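Long-range contacts in aclacinomycin oxidoreductase (AknOx) (Streptomyces galilaeus, PDB 2IPI), which catalyses the last two steps of aclacinomycin biosynthesis, oxidising the terminal sugar of the antibiotic with molecular oxygen at a bicovalently attached FAD: residues Ile82-Gly87 against Ile104-Met109; Phe121-Gly126 against Thr223-Arg228; Ala71-Met76 against Gly189-Val194. All coordinates share one frame; numbering follows the deposited sequence.

Contact 1 (Ile82-Gly87 against Ile104-Met109). With FAD (flavin-adenine dinucleotide), chain F.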
loop_
_atom_site.group_PDB
_atom_site.type_symbol
_atom_site.label_atom_id
_atom_site.label_comp_id
_atom_site.label_asym_id
_atom_site.label_seq_id
_atom_site.Cartn_x
_atom_site.Cartn_y
_atom_site.Cartn_z
ATOM N N ILE A 82 -3.580 -16.975 15.618
ATOM C CA ILE A 82 -2.397 -16.112 15.527
ATOM C C ILE A 82 -2.580 -14.891 14.644
ATOM O O ILE A 82 -3.268 -15.011 13.624
ATOM C CB ILE A 82 -1.224 -16.964 14.985
ATOM C CG1 ILE A 82 -0.714 -18.002 15.988
ATOM C CG2 ILE A 82 -0.073 -16.114 14.508
ATOM C CD1 ILE A 82 0.244 -19.001 15.378
ATOM N N ALA A 83 -1.928 -13.772 14.998
ATOM C CA ALA A 83 -1.871 -12.633 14.087
ATOM C C ALA A 83 -0.487 -11.955 14.199
ATOM O O ALA A 83 0.001 -11.964 15.319
ATOM C CB ALA A 83 -2.965 -11.620 14.349
ATOM N N VAL A 84 0.027 -11.451 13.084
ATOM C CA VAL A 84 1.308 -10.747 13.134
ATOM C C VAL A 84 1.130 -9.242 12.935
ATOM O O VAL A 84 0.443 -8.829 12.010
ATOM C CB VAL A 84 2.303 -11.206 12.061
ATOM C CG1 VAL A 84 3.708 -10.754 12.447
ATOM C CG2 VAL A 84 2.186 -12.697 11.855
ATOM N N ARG A 85 1.807 -8.510 13.811
ATOM C CA ARG A 85 1.901 -7.066 13.671
ATOM C C ARG A 85 3.359 -6.700 13.397
ATOM O O ARG A 85 4.232 -7.115 14.154
ATOM C CB ARG A 85 1.377 -6.392 14.937
ATOM C CG ARG A 85 1.859 -4.962 15.140
ATOM C CD ARG A 85 0.975 -4.159 16.082
ATOM N NE ARG A 85 -0.373 -4.017 15.574
ATOM C CZ ARG A 85 -1.534 -4.157 16.169
ATOM N NH1 ARG A 85 -1.661 -4.463 17.450
ATOM N NH2 ARG A 85 -2.635 -3.965 15.450
ATOM N N SER A 86 3.624 -5.930 12.359
ATOM C CA SER A 86 4.946 -5.346 12.135
ATOM C C SER A 86 4.840 -3.832 12.349
ATOM O O SER A 86 5.378 -3.290 13.325
ATOM C CB SER A 86 5.458 -5.674 10.737
ATOM O OG SER A 86 5.786 -7.059 10.615
ATOM N N GLY A 87 4.121 -3.227 11.408
ATOM C CA GLY A 87 3.881 -1.799 11.335
ATOM C C GLY A 87 2.579 -1.288 11.902
ATOM O O GLY A 87 2.489 -0.098 12.223
ATOM N N ILE A 104 1.852 -11.795 17.388
ATOM C CA ILE A 104 3.325 -11.762 17.363
ATOM C C ILE A 104 3.752 -10.428 16.758
ATOM O O ILE A 104 3.446 -10.147 15.601
ATOM C CB ILE A 104 3.912 -12.951 16.599
ATOM C CG1 ILE A 104 3.555 -13.049 15.123
ATOM C CG2 ILE A 104 3.495 -14.263 17.284
ATOM C CD1 ILE A 104 2.327 -13.913 14.914
ATOM N N ASP A 105 4.418 -9.650 17.579
ATOM C CA ASP A 105 4.861 -8.298 17.294
ATOM C C ASP A 105 6.357 -8.265 16.966
ATOM O O ASP A 105 7.193 -8.703 17.764
ATOM C CB ASP A 105 4.605 -7.380 18.491
ATOM C CG ASP A 105 4.720 -5.914 18.083
ATOM O OD1 ASP A 105 3.792 -5.149 18.394
ATOM O OD2 ASP A 105 5.719 -5.529 17.448
ATOM N N MET A 106 6.655 -7.781 15.772
ATOM C CA MET A 106 7.990 -7.871 15.192
ATOM C C MET A 106 8.747 -6.549 15.287
ATOM O O MET A 106 9.811 -6.427 14.690
ATOM C CB MET A 106 7.895 -8.280 13.719
ATOM C CG MET A 106 6.737 -9.247 13.447
ATOM S SD MET A 106 7.349 -10.938 13.307
ATOM C CE MET A 106 6.531 -11.715 14.687
ATOM N N SER A 107 8.173 -5.604 15.995
ATOM C CA SER A 107 8.652 -4.220 16.008
ATOM C C SER A 107 10.047 -4.071 16.594
ATOM O O SER A 107 10.688 -3.034 16.387
ATOM C CB SER A 107 7.661 -3.364 16.798
ATOM O OG SER A 107 7.673 -3.746 18.167
ATOM N N GLN A 108 10.526 -5.087 17.308
ATOM C CA GLN A 108 11.891 -5.071 17.831
ATOM C C GLN A 108 12.893 -5.558 16.781
ATOM O O GLN A 108 14.117 -5.490 16.974
ATOM C CB GLN A 108 12.006 -5.916 19.100
ATOM C CG GLN A 108 11.282 -5.445 20.340
ATOM C CD GLN A 108 11.752 -4.117 20.876
ATOM O OE1 GLN A 108 11.935 -3.179 20.096
ATOM N NE2 GLN A 108 11.969 -3.978 22.183
ATOM N N MET A 109 12.433 -6.034 15.636
ATOM C CA MET A 109 13.285 -6.591 14.596
ATOM C C MET A 109 13.365 -5.707 13.361
ATOM O O MET A 109 12.553 -5.939 12.464
ATOM C CB MET A 109 12.751 -7.970 14.164
ATOM C CG MET A 109 12.698 -8.994 15.280
ATOM S SD MET A 109 12.045 -10.599 14.700
ATOM C CE MET A 109 13.385 -11.050 13.581
HETATM P PA FAD F . 0.382 -4.388 9.906
HETATM O O1A FAD F . -0.890 -4.129 10.456
HETATM O O2A FAD F . 1.331 -4.817 10.932
HETATM O O5B FAD F . 0.296 -5.457 8.755
HETATM C C5B FAD F . -0.620 -5.380 7.739
HETATM C C4B FAD F . -0.910 -6.770 7.181
HETATM O O4B FAD F . 0.301 -7.449 6.991
HETATM C C3B FAD F . -1.682 -7.632 8.196
HETATM O O3B FAD F . -2.427 -8.600 7.550
HETATM C C2B FAD F . -0.575 -8.318 8.978
HETATM O O2B FAD F . -0.941 -9.510 9.619
HETATM C C1B FAD F . 0.437 -8.508 7.870
HETATM N N9A FAD F . 1.819 -8.696 8.355
HETATM C C8A FAD F . 2.496 -7.898 9.190
HETATM N N7A FAD F . 3.719 -8.368 9.387
HETATM C C5A FAD F . 3.819 -9.499 8.689
HETATM C C6A FAD F . 4.852 -10.411 8.514
HETATM N N6A FAD F . 5.983 -10.164 9.055
HETATM N N1A FAD F . 4.672 -11.459 7.729
HETATM C C2A FAD F . 3.521 -11.602 7.114
HETATM N N3A FAD F . 2.522 -10.749 7.243
HETATM C C4A FAD F . 2.650 -9.721 8.026
HETATM N N1 FAD F . 0.655 1.539 0.884
HETATM C C2 FAD F . 1.240 1.735 -0.345
HETATM O O2 FAD F . 1.326 0.912 -1.149
HETATM N N3 FAD F . 1.747 2.975 -0.622
HETATM C C4 FAD F . 1.691 4.016 0.288
HETATM O O4 FAD F . 2.235 5.051 0.026
HETATM C C4X FAD F . 1.110 3.798 1.539
HETATM N N5 FAD F . 1.002 4.792 2.467
HETATM C C5X FAD F . 0.499 4.562 3.706
HETATM C C6 FAD F . 0.486 5.574 4.668
HETATM C C7 FAD F . -0.076 5.337 5.889
HETATM C C7M FAD F . 0.047 6.425 6.905
HETATM C C8 FAD F . -0.551 4.065 6.224
HETATM C C8M FAD F . -0.871 3.746 7.667
HETATM C C9 FAD F . -0.502 3.090 5.255
HETATM C C9A FAD F . -0.021 3.307 3.988
HETATM N N10 FAD F . -0.008 2.310 3.031
HETATM C C10 FAD F . 0.595 2.537 1.830
HETATM C "C1'" FAD F . -1.005 1.198 3.052
HETATM C "C2'" FAD F . -0.585 -0.062 3.811
HETATM O "O2'" FAD F . -1.170 -0.306 5.048
HETATM C "C3'" FAD F . 0.909 -0.233 3.951
HETATM O "O3'" FAD F . 1.554 -0.205 2.715
HETATM C "C4'" FAD F . 1.064 -1.525 4.810
HETATM O "O4'" FAD F . -0.004 -2.384 4.782
HETATM C "C5'" FAD F . 1.412 -1.409 6.275
HETATM O "O5'" FAD F . 1.748 -2.653 6.793
HETATM P P FAD F . 2.103 -2.694 8.314
HETATM O O1P FAD F . 3.157 -3.610 8.561
HETATM O O2P FAD F . 2.393 -1.388 8.717
HETATM O O3P FAD F . 0.792 -3.075 9.112
#

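Contact 2 (Phe121-Gly126 against Thr223-Arg228)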
loop_
_atom_site.group_PDB
_atom_site.type_symbol
_atom_site.label_atom_id
_atom_site.label_comp_id
_atom_site.label_asym_id
_atom_site.label_seq_id
_atom_site.Cartn_x
_atom_site.Cartn_y
_atom_site.Cartn_z
ATOM N N PHE A 121 20.451 -6.962 -0.108
ATOM C CA PHE A 121 20.243 -6.110 1.046
ATOM C C PHE A 121 19.220 -6.658 2.046
ATOM O O PHE A 121 18.062 -6.878 1.637
ATOM C CB PHE A 121 19.760 -4.752 0.539
ATOM C CG PHE A 121 20.793 -3.860 -0.118
ATOM C CD1 PHE A 121 20.956 -3.901 -1.489
ATOM C CD2 PHE A 121 21.581 -2.995 0.624
ATOM C CE1 PHE A 121 21.868 -3.101 -2.158
ATOM C CE2 PHE A 121 22.491 -2.175 -0.041
ATOM C CZ PHE A 121 22.626 -2.227 -1.416
ATOM N N ALA A 122 19.650 -6.820 3.290
ATOM C CA ALA A 122 18.919 -7.258 4.467
ATOM C C ALA A 122 17.934 -6.235 5.022
ATOM O O ALA A 122 18.272 -5.109 5.356
ATOM C CB ALA A 122 19.860 -7.738 5.558
ATOM N N VAL A 123 16.645 -6.576 5.122
ATOM C CA VAL A 123 15.699 -5.678 5.797
ATOM C C VAL A 123 14.718 -6.487 6.641
ATOM O O VAL A 123 14.003 -7.362 6.140
ATOM C CB VAL A 123 14.916 -4.751 4.858
ATOM C CG1 VAL A 123 15.800 -4.032 3.849
ATOM C CG2 VAL A 123 13.821 -5.490 4.080
ATOM N N GLU A 124 14.637 -6.213 7.946
ATOM C CA GLU A 124 13.705 -6.994 8.796
ATOM C C GLU A 124 12.333 -6.356 8.803
ATOM O O GLU A 124 12.212 -5.154 8.604
ATOM C CB GLU A 124 14.289 -7.136 10.197
ATOM C CG GLU A 124 15.372 -8.214 10.259
ATOM C CD GLU A 124 16.130 -8.209 11.570
ATOM O OE1 GLU A 124 15.691 -7.678 12.604
ATOM O OE2 GLU A 124 17.235 -8.804 11.618
ATOM N N PRO A 125 11.274 -7.135 9.015
ATOM C CA PRO A 125 9.919 -6.615 8.855
ATOM C C PRO A 125 9.556 -5.511 9.843
ATOM O O PRO A 125 8.614 -4.767 9.559
ATOM C CB PRO A 125 9.024 -7.833 9.142
ATOM C CG PRO A 125 9.887 -8.695 10.012
ATOM C CD PRO A 125 11.274 -8.548 9.425
ATOM N N GLY A 126 10.254 -5.393 10.965
ATOM C CA GLY A 126 9.892 -4.471 12.033
ATOM C C GLY A 126 10.328 -3.058 11.681
ATOM O O GLY A 126 9.829 -2.071 12.205
ATOM N N THR A 223 10.403 -13.063 8.268
ATOM C CA THR A 223 11.362 -12.726 9.307
ATOM C C THR A 223 12.495 -11.860 8.741
ATOM O O THR A 223 13.265 -11.278 9.512
ATOM C CB THR A 223 11.947 -14.002 9.936
ATOM O OG1 THR A 223 13.054 -13.700 10.795
ATOM C CG2 THR A 223 12.511 -14.897 8.844
ATOM N N ARG A 224 12.556 -11.778 7.429
ATOM C CA ARG A 224 13.574 -11.030 6.708
ATOM C C ARG A 224 13.333 -11.014 5.201
ATOM O O ARG A 224 13.017 -12.035 4.587
ATOM C CB ARG A 224 14.980 -11.610 6.951
ATOM C CG ARG A 224 16.047 -10.785 6.240
ATOM C CD ARG A 224 17.439 -11.285 6.569
ATOM N NE ARG A 224 17.721 -11.132 7.983
ATOM C CZ ARG A 224 18.305 -11.945 8.835
ATOM N NH1 ARG A 224 18.747 -13.126 8.433
ATOM N NH2 ARG A 224 18.449 -11.559 10.100
ATOM N N TYR A 225 13.493 -9.856 4.573
ATOM C CA TYR A 225 13.335 -9.690 3.149
ATOM C C TYR A 225 14.684 -9.361 2.499
ATOM O O TYR A 225 15.434 -8.691 3.213
ATOM C CB TYR A 225 12.405 -8.518 2.811
ATOM C CG TYR A 225 10.949 -8.594 3.142
ATOM C CD1 TYR A 225 10.430 -8.158 4.353
ATOM C CD2 TYR A 225 10.062 -9.114 2.196
ATOM C CE1 TYR A 225 9.079 -8.242 4.628
ATOM C CE2 TYR A 225 8.710 -9.199 2.477
ATOM C CZ TYR A 225 8.223 -8.764 3.682
ATOM O OH TYR A 225 6.864 -8.846 3.936
ATOM N N TRP A 226 14.897 -9.777 1.280
ATOM C CA TRP A 226 16.100 -9.529 0.497
ATOM C C TRP A 226 15.809 -8.758 -0.775
ATOM O O TRP A 226 14.934 -9.157 -1.538
ATOM C CB TRP A 226 16.891 -10.824 0.206
ATOM C CG TRP A 226 17.469 -11.454 1.452
ATOM C CD1 TRP A 226 16.791 -12.337 2.252
ATOM C CD2 TRP A 226 18.765 -11.311 2.053
ATOM N NE1 TRP A 226 17.584 -12.727 3.301
ATOM C CE2 TRP A 226 18.806 -12.110 3.210
ATOM C CE3 TRP A 226 19.903 -10.564 1.748
ATOM C CZ2 TRP A 226 19.915 -12.205 4.046
ATOM C CZ3 TRP A 226 21.011 -10.655 2.575
ATOM C CH2 TRP A 226 21.025 -11.467 3.723
ATOM N N PHE A 227 16.528 -7.653 -0.990
ATOM C CA PHE A 227 16.329 -6.863 -2.200
ATOM C C PHE A 227 17.559 -6.761 -3.097
ATOM O O PHE A 227 18.667 -6.559 -2.622
ATOM C CB PHE A 227 15.909 -5.410 -1.845
ATOM C CG PHE A 227 14.532 -5.447 -1.189
ATOM C CD1 PHE A 227 14.421 -5.476 0.187
ATOM C CD2 PHE A 227 13.397 -5.473 -1.989
ATOM C CE1 PHE A 227 13.176 -5.564 0.800
ATOM C CE2 PHE A 227 12.154 -5.552 -1.374
ATOM C CZ PHE A 227 12.047 -5.589 -0.001
ATOM N N ARG A 228 17.285 -6.871 -4.390
ATOM C CA ARG A 228 18.219 -6.662 -5.466
ATOM C C ARG A 228 17.452 -6.485 -6.768
ATOM O O ARG A 228 16.575 -7.302 -7.073
ATOM C CB ARG A 228 19.172 -7.853 -5.577
ATOM C CG ARG A 228 20.529 -7.529 -6.172
ATOM C CD ARG A 228 20.750 -8.276 -7.472
ATOM N NE ARG A 228 21.071 -9.680 -7.237
ATOM C CZ ARG A 228 20.221 -10.690 -7.169
ATOM N NH1 ARG A 228 18.911 -10.483 -7.318
ATOM N NH2 ARG A 228 20.657 -11.929 -6.953
#

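Contact 3 (Ala71-Met76 against Gly189-Val194)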
loop_
_atom_site.group_PDB
_atom_site.type_symbol
_atom_site.label_atom_id
_atom_site.label_comp_id
_atom_site.label_asym_id
_atom_site.label_seq_id
_atom_site.Cartn_x
_atom_site.Cartn_y
_atom_site.Cartn_z
ATOM N N ALA A 71 7.304 -19.047 19.208
ATOM C CA ALA A 71 6.045 -18.379 19.477
ATOM C C ALA A 71 4.875 -19.038 18.752
ATOM O O ALA A 71 3.840 -19.230 19.398
ATOM C CB ALA A 71 6.123 -16.909 19.071
ATOM N N VAL A 72 5.074 -19.344 17.481
ATOM C CA VAL A 72 4.055 -20.069 16.711
ATOM C C VAL A 72 3.713 -21.408 17.346
ATOM O O VAL A 72 2.566 -21.842 17.537
ATOM C CB VAL A 72 4.525 -20.320 15.278
ATOM C CG1 VAL A 72 3.445 -21.071 14.499
ATOM C CG2 VAL A 72 4.882 -19.028 14.546
ATOM N N ASN A 73 4.778 -22.134 17.693
ATOM C CA ASN A 73 4.532 -23.461 18.273
ATOM C C ASN A 73 3.784 -23.305 19.589
ATOM O O ASN A 73 2.879 -24.098 19.898
ATOM C CB ASN A 73 5.827 -24.241 18.453
ATOM C CG ASN A 73 6.432 -24.695 17.137
ATOM O OD1 ASN A 73 5.749 -25.064 16.176
ATOM N ND2 ASN A 73 7.763 -24.658 17.096
ATOM N N GLN A 74 4.099 -22.295 20.392
ATOM C CA GLN A 74 3.395 -22.132 21.671
ATOM C C GLN A 74 1.937 -21.748 21.489
ATOM O O GLN A 74 1.032 -22.159 22.228
ATOM C CB GLN A 74 4.134 -21.098 22.519
ATOM C CG GLN A 74 5.471 -21.615 23.064
ATOM C CD GLN A 74 6.016 -20.710 24.161
ATOM O OE1 GLN A 74 5.263 -20.176 24.987
ATOM N NE2 GLN A 74 7.341 -20.546 24.190
ATOM N N ALA A 75 1.623 -20.918 20.488
ATOM C CA ALA A 75 0.221 -20.559 20.291
ATOM C C ALA A 75 -0.587 -21.707 19.711
ATOM O O ALA A 75 -1.778 -21.904 20.016
ATOM C CB ALA A 75 0.091 -19.346 19.370
ATOM N N MET A 76 0.042 -22.496 18.830
ATOM C CA MET A 76 -0.747 -23.608 18.280
ATOM C C MET A 76 -1.082 -24.587 19.407
ATOM O O MET A 76 -2.213 -25.056 19.513
ATOM C CB MET A 76 -0.014 -24.297 17.141
ATOM C CG MET A 76 0.340 -23.352 15.979
ATOM S SD MET A 76 1.090 -24.218 14.588
ATOM C CE MET A 76 -0.245 -25.390 14.214
ATOM N N GLY A 189 2.052 -30.238 11.637
ATOM C CA GLY A 189 1.838 -29.320 12.738
ATOM C C GLY A 189 3.102 -28.647 13.247
ATOM O O GLY A 189 3.128 -28.141 14.371
ATOM N N ARG A 190 4.147 -28.629 12.430
ATOM C CA ARG A 190 5.427 -28.108 12.902
ATOM C C ARG A 190 5.712 -26.719 12.331
ATOM O O ARG A 190 5.614 -26.581 11.115
ATOM C CB ARG A 190 6.587 -29.017 12.487
ATOM C CG ARG A 190 7.173 -29.870 13.582
ATOM C CD ARG A 190 7.965 -31.052 13.069
ATOM N NE ARG A 190 7.457 -31.599 11.811
ATOM C CZ ARG A 190 8.268 -32.135 10.898
ATOM N NH1 ARG A 190 9.579 -32.176 11.130
ATOM N NH2 ARG A 190 7.785 -32.631 9.772
ATOM N N ALA A 191 6.080 -25.760 13.160
ATOM C CA ALA A 191 6.643 -24.500 12.666
ATOM C C ALA A 191 8.056 -24.735 12.131
ATOM O O ALA A 191 8.818 -25.508 12.718
ATOM C CB ALA A 191 6.656 -23.439 13.749
ATOM N N ARG A 192 8.409 -24.072 11.035
ATOM C CA ARG A 192 9.720 -24.220 10.425
ATOM C C ARG A 192 10.195 -22.933 9.751
ATOM O O ARG A 192 9.430 -22.169 9.180
ATOM C CB ARG A 192 9.737 -25.352 9.385
ATOM C CG ARG A 192 8.386 -25.903 8.976
ATOM C CD ARG A 192 8.322 -27.412 8.962
ATOM N NE ARG A 192 9.094 -28.080 10.011
ATOM C CZ ARG A 192 9.875 -29.141 9.821
ATOM N NH1 ARG A 192 10.000 -29.668 8.606
ATOM N NH2 ARG A 192 10.537 -29.678 10.837
ATOM N N LYS A 193 11.509 -22.694 9.777
ATOM C CA LYS A 193 11.986 -21.524 9.021
ATOM C C LYS A 193 12.515 -21.932 7.656
ATOM O O LYS A 193 13.278 -22.910 7.513
ATOM C CB LYS A 193 13.018 -20.804 9.890
ATOM C CG LYS A 193 13.483 -19.490 9.276
ATOM C CD LYS A 193 14.902 -19.183 9.786
ATOM C CE LYS A 193 15.420 -20.357 10.616
ATOM N NZ LYS A 193 15.942 -21.475 9.775
ATOM N N VAL A 194 12.085 -21.201 6.626
ATOM C CA VAL A 194 12.354 -21.509 5.236
ATOM C C VAL A 194 12.839 -20.263 4.485
ATOM O O VAL A 194 12.459 -19.141 4.822
ATOM C CB VAL A 194 11.140 -22.038 4.453
ATOM C CG1 VAL A 194 10.420 -23.130 5.231
ATOM C CG2 VAL A 194 10.183 -20.902 4.114
#

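Contact 1 (Ile82-Gly87 against Ile104-Met109)
Strands 82-85 and 102-105 run parallel, Val84 paired with Ile104 and Arg85 with Asp105, in the small mixed sheet of the PCMH-type FAD-binding domain. Three backbone bonds join them: Ile104 N to Ala83 O, Arg85 N to Ile104 O and Met106 N to Arg85 O (3.0 Å). On the Val84 face, Ile104 CG1 lies between its own backbone N and carbonyl carbon (chi1 62°), and CD1 beyond it presses against Ile82 CG2 and Val84 CG2, both at a tight 3.3 Å. Branched aliphatic groups suit this buried face, which Ile221 of strand 221-227 also covers. Met106 lays CG at 3.5 Å from Val84 CG1, the two side chains crossing at about a right angle. On the other face Arg85 turns away to a salt bridge with Asp96, while Asp105 pairs through OD1 with Arg46; Asp105 OD2 accepts from Ser107 N, an Asx turn, and also from Ser107 OG. Past the strand end Ser86 N and Gly87 N donate to the cofactor phosphates, and glycine suits position 87 because a beta carbon would collide with FAD O2P. Val84 O accepts from the ribose hydroxyl O2B, and Ser86 OG donates to adenine N7A at 2.7 Å.

Contact 2 (Phe121-Gly126 against Thr223-Arg228)
Val123 O receives Tyr225 N at 3.0 Å in a nearly straight bond (173° at the hydrogen), the shortest of four backbone bonds that join strands 120-123 and 221-227 as antiparallel neighbours in the five-stranded sheet of the PCMH-type FAD-binding domain. Val123 N returns a bond to Tyr225 O, and Phe121 and Phe227 form a second hydrogen-bonded pair; Ala122 and Trp226 make the non-hydrogen-bonded pair between them. Side chains alternate accordingly. Val123, Tyr225, Phe121 and Phe227 share one face. There Val123 CG2, which stands between the backbone N and the carbonyl carbon, meets the edge of the Phe227 ring in its plane, 3.3 Å from CE1, and also packs on Tyr225 CB. One branch of the valine thus touches both residues, an apolar group suited to this buried face, while Tyr225 carries its hydroxyl on to Gly155 O. On the other face Ala122, whose methyl is small enough to lie over a face of the indole, holds CB 4.3 Å above the Trp226 ring plane, offset toward the rim. Arg224 and Thr223 together face Glu181, a classic beta bulge, and Glu181 takes both Arg224 NH1 and Trp226 NE1. The same guanidinium makes a salt bridge with Glu124: Arg224 NH2 donates weakly to Glu124 OE2 at 3.4 Å, the oxygen lying at the guanidinium edge in its plane, with the carboxylate turned 36° from it. Beyond the last pair, Pro125, which also touches FAD, brings CD to 3.4 Å from Thr223 O, a buried carbonyl that has no polar partner in the model.

Contact 3 (Ala71-Met76 against Gly189-Val194)
Asn73 reaches from helix 65-78 to the start of strand 191-197, turning its carboxamide so that OD1 meets Ala191 N at 3.1 Å. The helix here lies against an outermost strand of the antiparallel sheet in the PCMH-type FAD-binding domain. The amide hydrogen arrives in the plane of the carboxamide and on a lone pair, and the bond is moderately bent, 150° at the hydrogen. Asn73 CG stands anti to its carbonyl carbon (chi1 -71°), and the turn about chi2 (-37°) then directs OD1 at the strand. The same oxygen also lies 3.1 Å from Ala191 CB, so one residue offers both a polar and an apolar surface to the helix. Ala191 points its methyl toward the helix, and a residue this small lets the helix come close, so that Val72 and Asn73 both reach its methyl: Val72 CG1 packs on Ala191 CB at 4.1 Å. Val72 continues inward to Ile82 of strand 82-85 and to Val185 of strand 177-185, whereas Asn73 stays partly exposed. Met76, whose CB points toward the strand segment, brings CE to 4.4 Å from Gly189 O; Val185 is touched by this side chain as well. At the backbone angles of Gly189 a beta carbon would be jammed against the preceding carbonyl, so these angles themselves call for glycine. Arg190 points away from the helix and pairs with Asp186. One directional bond thus fixes the rotation of the Asn73 carboxamide and ties the strand's start to the helix, with the apolar contact of Val72 on its inner side.

In the fold
Contacts 1 and 2 are buried pairings of neighbouring strands, parallel in 82-87 with 104-109 and antiparallel in 121-126 with 223-228, while contact 3 is a surface meeting of helix and strand. Contact 1 lies in the mixed sheet; contacts 2 and 3 reach the same antiparallel sheet without touching. Contacts 1 and 2 touch through Met109 O and Gly126 N (2.8 Å, a probable hydrogen bond) and, beside the cofactor, through Ser86 CB and Pro125 O. Helix 65-78 links contact 1 to contact 3, Ala75 and Val72 packing on Ile82. Regular backbone bonding dominates inside; the outer contact has a single hydrogen bond, from a strand N-H to an asparagine oxygen, beside a small apolar touch.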